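Local coordinates for glycerol trinitrate reductase (Agrobacterium tumefaciens, PDB 5EPD), which probably reduces glycerol trinitrate as an FMN-dependent TIM-barrel oxidoreductase of the Old Yellow Enzyme family, captured here without its flavin, at residues Leu32-Leu37 / Gly241-Gly246; Gly192-Gly197 / Tyr281-Glu286. One frame throughout, in Å; residues are numbered along the deposited sequence.

How the contacts relate
Both contacts belong to one eight-stranded TIM barrel, contact 1 on its surface at the N-terminal ends of the strands and contact 2 inside it; their centres lie about 12 Å apart. Strand 245-249 runs between strands 193-196 and 281-284 and so connects the two. Val193 makes two probable backbone hydrogen bonds to segment 241-246, from its N to Arg244 O and from its O to Gly246 N, each 2.9 Å. Gly246 CA then packs 3.6 Å from Tyr281 CZ, while Leu32 CD1, in the β-hairpin of strands 30-31 and 36-37, comes within 3.7 Å of Tyr281 CD2. In relatives FMN binds at the opposite, C-terminal ends of the strands; this structure is FMN-free.

Contact 1 of 2, residues Leu32-Leu37 / Gly241-Gly246; sequences LGAITL and GPERTG
Ala34 and Glu243 meet where the turn of the N-terminal β-hairpin, strands 30-31 and 36-37, reaches the loop that leads into barrel strand 245-249. A hairpin of this kind covers the N-terminal end of the TIM barrel in Old Yellow Enzymes. The touch is small and lies at the surface: no hydrogen bond spans it, and its substance is the methyl of Ala34 against the aliphatic base of Glu243, with CB of Ala34 3.8 Å from CG of Glu243. The same glutamate lays its CB 3.9 Å from Ala34 N. Glu243 CG is turned in between its own backbone N and carbonyl carbon (chi1 84°), and the chain then bends at chi2, so the methylenes face the hairpin while the carboxylate leads away from it, back over the Gly241 end of the loop. Gly33 fits against the backbone of the same residue, its bare CA 4.2 Å from Glu243 O. It stands at the tip of the turn with a positive phi of 44°, a conformation that glycine adopts readily, and the turn is held by a bond from Leu32 N to Ile35 O of 3.0 Å. On the barrel side, Gly241 ends helix 227-240 with a positive phi, Pro242 and Glu243 follow it as a short 3-10 turn, and Arg244 NH1 reaches back to Ile240 O at the end of that helix. Gly241 O is gripped from opposite faces of its carbonyl plane, by Arg244 N at 3.2 Å and by the Thr245 hydroxyl, whose OG1 donates to it over 2.8 Å.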
ATOM      1  N   LEU A  32       8.973 -13.006   8.263  1.00 45.51           N
ATOM      2  CA  LEU A  32       8.563 -11.641   8.480  1.00 48.97           C
ATOM      3  C   LEU A  32       7.752 -11.677   9.760  1.00 48.87           C
ATOM      4  O   LEU A  32       6.727 -12.354   9.814  1.00 44.75           O
ATOM      5  CB  LEU A  32       7.707 -11.159   7.306  1.00 50.22           C
ATOM      6  CG  LEU A  32       7.167  -9.737   7.438  1.00 51.33           C
ATOM      7  CD1 LEU A  32       8.321  -8.739   7.441  1.00 50.11           C
ATOM      8  CD2 LEU A  32       6.169  -9.465   6.316  1.00 52.28           C
ATOM      9  N   GLY A  33       8.215 -10.964  10.784  1.00 53.04           N
ATOM     10  CA  GLY A  33       7.573 -10.988  12.091  1.00 55.79           C
ATOM     11  C   GLY A  33       7.225 -12.420  12.434  1.00 58.40           C
ATOM     12  O   GLY A  33       8.096 -13.299  12.427  1.00 55.74           O
ATOM     13  N   ALA A  34       5.939 -12.655  12.685  1.00 62.87           N
ATOM     14  CA  ALA A  34       5.423 -14.004  12.935  1.00 68.58           C
ATOM     15  C   ALA A  34       5.671 -14.982  11.759  1.00 70.37           C
ATOM     16  O   ALA A  34       6.367 -15.992  11.910  1.00 69.26           O
ATOM     17  CB  ALA A  34       3.932 -13.937  13.270  1.00 66.80           C
ATOM     18  N   ILE A  35       5.126 -14.656  10.591  1.00 68.02           N
ATOM     19  CA  ILE A  35       5.056 -15.610   9.476  1.00 67.44           C
ATOM     20  C   ILE A  35       6.382 -15.984   8.785  1.00 63.31           C
ATOM     21  O   ILE A  35       7.451 -15.425   9.058  1.00 57.52           O
ATOM     22  CB  ILE A  35       4.042 -15.142   8.409  1.00 72.91           C
ATOM     23  CG1 ILE A  35       4.546 -13.883   7.687  1.00 74.12           C
ATOM     24  CG2 ILE A  35       2.669 -14.936   9.047  1.00 77.76           C
ATOM     25  CD1 ILE A  35       3.497 -13.200   6.837  1.00 74.94           C
ATOM     26  N   THR A  36       6.266 -16.969   7.898  1.00 58.00           N
ATOM     27  CA  THR A  36       7.371 -17.528   7.140  1.00 52.36           C
ATOM     28  C   THR A  36       7.073 -17.269   5.658  1.00 47.78           C
ATOM     29  O   THR A  36       5.939 -17.506   5.202  1.00 44.17           O
ATOM     30  CB  THR A  36       7.515 -19.056   7.436  1.00 52.70           C
ATOM     31  OG1 THR A  36       8.718 -19.563   6.840  1.00 49.59           O
ATOM     32  CG2 THR A  36       6.290 -19.876   6.946  1.00 51.28           C
ATOM     33  N   LEU A  37       8.073 -16.769   4.926  1.00 42.39           N
ATOM     34  CA  LEU A  37       7.917 -16.421   3.503  1.00 40.67           C
ATOM     35  C   LEU A  37       8.698 -17.393   2.639  1.00 37.30           C
ATOM     36  O   LEU A  37       9.824 -17.719   2.964  1.00 35.42           O
ATOM     37  CB  LEU A  37       8.418 -15.002   3.208  1.00 37.92           C
ATOM     38  CG  LEU A  37       7.860 -13.821   4.008  1.00 38.97           C
ATOM     39  CD1 LEU A  37       8.377 -12.496   3.441  1.00 38.53           C
ATOM     40  CD2 LEU A  37       6.344 -13.819   4.030  1.00 37.71           C
ATOM     41  N   GLY A 241      -1.314  -6.823  16.886  1.00 41.55           N
ATOM     42  CA  GLY A 241       0.071  -7.211  17.117  1.00 40.23           C
ATOM     43  C   GLY A 241       1.022  -6.432  16.209  1.00 41.64           C
ATOM     44  O   GLY A 241       0.724  -6.201  15.039  1.00 43.58           O
ATOM     45  N   PRO A 242       2.177  -6.011  16.740  1.00 39.80           N
ATOM     46  CA  PRO A 242       3.184  -5.366  15.893  1.00 40.50           C
ATOM     47  C   PRO A 242       3.725  -6.308  14.843  1.00 42.76           C
ATOM     48  O   PRO A 242       4.169  -5.862  13.772  1.00 41.89           O
ATOM     49  CB  PRO A 242       4.310  -4.985  16.855  1.00 41.21           C
ATOM     50  CG  PRO A 242       3.878  -5.373  18.220  1.00 40.74           C
ATOM     51  CD  PRO A 242       2.526  -6.014  18.169  1.00 40.73           C
ATOM     52  N   GLU A 243       3.711  -7.598  15.177  1.00 45.84           N
ATOM     53  CA  GLU A 243       4.204  -8.666  14.306  1.00 46.51           C
ATOM     54  C   GLU A 243       3.277  -8.944  13.104  1.00 43.46           C
ATOM     55  O   GLU A 243       3.612  -9.728  12.255  1.00 45.18           O
ATOM     56  CB  GLU A 243       4.462  -9.963  15.119  1.00 47.62           C
ATOM     57  CG  GLU A 243       3.249 -10.891  15.375  1.00 46.91           C
ATOM     58  CD  GLU A 243       2.222 -10.360  16.379  1.00 47.98           C
ATOM     59  OE1 GLU A 243       2.592  -9.537  17.246  1.00 48.12           O
ATOM     60  OE2 GLU A 243       1.038 -10.790  16.316  1.00 48.90           O
ATOM     61  N   ARG A 244       2.102  -8.340  13.056  1.00 42.96           N
ATOM     62  CA  ARG A 244       1.285  -8.381  11.851  1.00 42.47           C
ATOM     63  C   ARG A 244       1.095  -6.974  11.252  1.00 42.51           C
ATOM     64  O   ARG A 244       0.287  -6.793  10.331  1.00 44.36           O
ATOM     65  CB  ARG A 244      -0.061  -8.995  12.177  1.00 44.70           C
ATOM     66  CG  ARG A 244      -0.037 -10.484  12.516  1.00 47.17           C
ATOM     67  CD  ARG A 244      -0.955 -10.735  13.698  1.00 48.75           C
ATOM     68  NE  ARG A 244      -2.021 -11.702  13.454  1.00 49.03           N
ATOM     69  CZ  ARG A 244      -3.225 -11.660  14.029  1.00 49.38           C
ATOM     70  NH1 ARG A 244      -3.570 -10.671  14.859  1.00 50.48           N
ATOM     71  NH2 ARG A 244      -4.111 -12.604  13.752  1.00 52.03           N
ATOM     72  N   THR A 245       1.856  -5.995  11.756  1.00 40.61           N
ATOM     73  CA  THR A 245       1.770  -4.612  11.281  1.00 39.25           C
ATOM     74  C   THR A 245       3.012  -4.201  10.473  1.00 36.79           C
ATOM     75  O   THR A 245       4.149  -4.435  10.889  1.00 36.02           O
ATOM     76  CB  THR A 245       1.577  -3.625  12.446  1.00 38.54           C
ATOM     77  OG1 THR A 245       0.447  -4.035  13.223  1.00 39.24           O
ATOM     78  CG2 THR A 245       1.343  -2.191  11.933  1.00 38.60           C
ATOM     79  N   GLY A 246       2.764  -3.614   9.300  1.00 33.40           N
ATOM     80  CA  GLY A 246       3.798  -2.962   8.512  1.00 30.81           C
ATOM     81  C   GLY A 246       3.285  -1.582   8.154  1.00 29.68           C
ATOM     82  O   GLY A 246       2.102  -1.286   8.342  1.00 28.16           O
TER

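Contact 2 of 2, residues Gly192-Gly197 / Tyr281-Glu286; sequences GVEVHG and YIHVVE
A buried His-carboxylate hydrogen bond, joined by a tyrosine, ties two strands together through the interior of the TIM barrel. Glu194 reaches across from strand 193-196 with its chain fully extended, CG anti to the backbone N (chi1 -178°), and brings a single oxygen, OE2, to both partners. His283 ND1 donates to this OE2 over 2.9 Å with an N-H...O angle of 164°; the oxygen lies near the imidazole plane but is met on its syn side, 29° out of the carboxylate plane. Tyr281 OH donates from the other direction, to the anti lone pair of OE2, at 2.8 Å. Both rings present their edges to the oxygen, and each stands steeply to the carboxylate. The phenol oxygen also packs on the glutamate stem, 3.2 Å from Glu194 CB. The second carboxylate oxygen, OE1, has a weak bond to Gln120 NE2 on strand 117-122. With their axes 8.8 Å apart, strands 193-196 and 281-284 are not sheet neighbours: strand 245-249 lies between them and sets Arg248 against both Glu194 and His283, while Tyr281 touches Val118 of strand 117-122 and Ile312 of strand 310-313.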
ATOM      1  N   GLY A 192      -1.615 -10.139   7.824  1.00 36.34           N
ATOM      2  CA  GLY A 192      -1.279  -8.881   8.483  1.00 38.66           C
ATOM      3  C   GLY A 192      -1.764  -7.717   7.619  1.00 37.81           C
ATOM      4  O   GLY A 192      -2.460  -7.929   6.619  1.00 35.94           O
ATOM      5  N   VAL A 193      -1.376  -6.501   7.999  1.00 35.77           N
ATOM      6  CA  VAL A 193      -1.710  -5.295   7.239  1.00 36.40           C
ATOM      7  C   VAL A 193      -0.514  -4.390   7.000  1.00 34.59           C
ATOM      8  O   VAL A 193       0.519  -4.475   7.691  1.00 35.97           O
ATOM      9  CB  VAL A 193      -2.766  -4.436   7.949  1.00 37.43           C
ATOM     10  CG1 VAL A 193      -4.047  -5.240   8.155  1.00 37.36           C
ATOM     11  CG2 VAL A 193      -2.215  -3.901   9.272  1.00 38.47           C
ATOM     12  N   GLU A 194      -0.686  -3.504   6.024  1.00 31.49           N
ATOM     13  CA  GLU A 194       0.298  -2.480   5.718  1.00 29.07           C
ATOM     14  C   GLU A 194      -0.408  -1.115   5.696  1.00 28.23           C
ATOM     15  O   GLU A 194      -1.210  -0.832   4.836  1.00 28.20           O
ATOM     16  CB  GLU A 194       0.963  -2.749   4.372  1.00 29.54           C
ATOM     17  CG  GLU A 194       2.013  -1.708   4.072  1.00 32.37           C
ATOM     18  CD  GLU A 194       2.705  -1.913   2.763  1.00 33.37           C
ATOM     19  OE1 GLU A 194       2.424  -1.119   1.832  1.00 34.90           O
ATOM     20  OE2 GLU A 194       3.534  -2.848   2.681  1.00 35.52           O
ATOM     21  N   VAL A 195      -0.097  -0.270   6.660  1.00 29.53           N
ATOM     22  CA  VAL A 195      -0.649   1.084   6.741  1.00 27.59           C
ATOM     23  C   VAL A 195      -0.123   1.896   5.544  1.00 27.23           C
ATOM     24  O   VAL A 195       1.101   1.986   5.334  1.00 26.82           O
ATOM     25  CB  VAL A 195      -0.260   1.729   8.114  1.00 26.56           C
ATOM     26  CG1 VAL A 195      -0.667   3.203   8.201  1.00 27.35           C
ATOM     27  CG2 VAL A 195      -0.898   0.941   9.258  1.00 27.37           C
ATOM     28  N   HIS A 196      -1.019   2.470   4.738  1.00 26.26           N
ATOM     29  CA  HIS A 196      -0.538   3.301   3.618  1.00 26.68           C
ATOM     30  C   HIS A 196      -0.118   4.722   4.118  1.00 27.80           C
ATOM     31  O   HIS A 196      -0.955   5.656   4.248  1.00 27.97           O
ATOM     32  CB  HIS A 196      -1.570   3.368   2.467  1.00 25.97           C
ATOM     33  CG  HIS A 196      -0.983   3.741   1.126  1.00 24.22           C
ATOM     34  ND1 HIS A 196       0.273   4.303   0.974  1.00 23.28           N
ATOM     35  CD2 HIS A 196      -1.503   3.649  -0.122  1.00 23.05           C
ATOM     36  CE1 HIS A 196       0.511   4.516  -0.308  1.00 23.73           C
ATOM     37  NE2 HIS A 196      -0.554   4.127  -0.997  1.00 23.01           N
ATOM     38  N   GLY A 197       1.187   4.869   4.390  1.00 26.48           N
ATOM     39  CA  GLY A 197       1.751   6.133   4.883  1.00 26.17           C
ATOM     40  C   GLY A 197       2.478   6.936   3.805  1.00 26.66           C
ATOM     41  O   GLY A 197       3.219   7.886   4.133  1.00 25.15           O
ATOM     42  N   TYR A 281       7.697  -4.388  10.027  1.00 35.21           N
ATOM     43  CA  TYR A 281       8.448  -3.881   8.883  1.00 34.61           C
ATOM     44  C   TYR A 281       8.087  -2.482   8.421  1.00 33.99           C
ATOM     45  O   TYR A 281       6.962  -2.019   8.604  1.00 32.95           O
ATOM     46  CB  TYR A 281       8.314  -4.847   7.692  1.00 34.11           C
ATOM     47  CG  TYR A 281       7.000  -4.799   6.932  1.00 33.42           C
ATOM     48  CD1 TYR A 281       6.732  -3.782   6.025  1.00 33.27           C
ATOM     49  CD2 TYR A 281       6.046  -5.805   7.089  1.00 34.88           C
ATOM     50  CE1 TYR A 281       5.540  -3.758   5.305  1.00 36.11           C
ATOM     51  CE2 TYR A 281       4.857  -5.803   6.360  1.00 34.38           C
ATOM     52  CZ  TYR A 281       4.608  -4.777   5.471  1.00 34.11           C
ATOM     53  OH  TYR A 281       3.437  -4.756   4.756  1.00 31.59           O
ATOM     54  N   ILE A 282       9.069  -1.830   7.797  1.00 33.47           N
ATOM     55  CA  ILE A 282       8.819  -0.645   6.999  1.00 33.36           C
ATOM     56  C   ILE A 282       9.038  -0.994   5.526  1.00 31.52           C
ATOM     57  O   ILE A 282       9.878  -1.822   5.174  1.00 27.54           O
ATOM     58  CB  ILE A 282       9.679   0.585   7.419  1.00 35.82           C
ATOM     59  CG1 ILE A 282      11.185   0.280   7.363  1.00 36.65           C
ATOM     60  CG2 ILE A 282       9.264   1.073   8.810  1.00 37.82           C
ATOM     61  CD1 ILE A 282      12.056   1.486   7.629  1.00 38.36           C
ATOM     62  N   HIS A 283       8.245  -0.348   4.681  1.00 32.31           N
ATOM     63  CA  HIS A 283       8.259  -0.553   3.235  1.00 31.41           C
ATOM     64  C   HIS A 283       8.536   0.826   2.611  1.00 31.27           C
ATOM     65  O   HIS A 283       7.697   1.738   2.654  1.00 30.83           O
ATOM     66  CB  HIS A 283       6.889  -1.113   2.810  1.00 31.21           C
ATOM     67  CG  HIS A 283       6.775  -1.460   1.359  1.00 30.90           C
ATOM     68  ND1 HIS A 283       5.737  -2.227   0.873  1.00 30.99           N
ATOM     69  CD2 HIS A 283       7.559  -1.164   0.292  1.00 31.12           C
ATOM     70  CE1 HIS A 283       5.885  -2.388  -0.432  1.00 32.40           C
ATOM     71  NE2 HIS A 283       6.981  -1.750  -0.809  1.00 33.08           N
ATOM     72  N   VAL A 284       9.711   0.982   2.031  1.00 30.16           N
ATOM     73  CA  VAL A 284      10.154   2.302   1.628  1.00 32.81           C
ATOM     74  C   VAL A 284      10.209   2.390   0.106  1.00 32.57           C
ATOM     75  O   VAL A 284      10.913   1.606  -0.552  1.00 32.06           O
ATOM     76  CB  VAL A 284      11.524   2.678   2.269  1.00 34.62           C
ATOM     77  CG1 VAL A 284      11.950   4.091   1.867  1.00 34.78           C
ATOM     78  CG2 VAL A 284      11.451   2.552   3.797  1.00 35.31           C
ATOM     79  N   VAL A 285       9.440   3.348  -0.422  1.00 32.30           N
ATOM     80  CA  VAL A 285       9.469   3.726  -1.817  1.00 33.49           C
ATOM     81  C   VAL A 285      10.669   4.683  -1.944  1.00 38.43           C
ATOM     82  O   VAL A 285      10.642   5.787  -1.375  1.00 39.59           O
ATOM     83  CB  VAL A 285       8.158   4.443  -2.207  1.00 31.41           C
ATOM     84  CG1 VAL A 285       8.233   4.928  -3.640  1.00 31.23           C
ATOM     85  CG2 VAL A 285       6.943   3.531  -1.991  1.00 29.76           C
ATOM     86  N   GLU A 286      11.722   4.264  -2.654  1.00 39.40           N
ATOM     87  CA  GLU A 286      13.011   4.947  -2.552  1.00 42.32           C
ATOM     88  C   GLU A 286      13.146   6.095  -3.534  1.00 40.79           C
ATOM     89  O   GLU A 286      12.816   5.946  -4.688  1.00 44.26           O
ATOM     90  CB  GLU A 286      14.171   3.952  -2.676  1.00 42.68           C
ATOM     91  CG  GLU A 286      14.345   3.080  -1.437  1.00 47.24           C
ATOM     92  CD  GLU A 286      15.522   2.107  -1.530  1.00 53.96           C
ATOM     93  OE1 GLU A 286      16.172   2.062  -2.600  1.00 55.70           O
ATOM     94  OE2 GLU A 286      15.800   1.377  -0.536  1.00 60.30           O
TER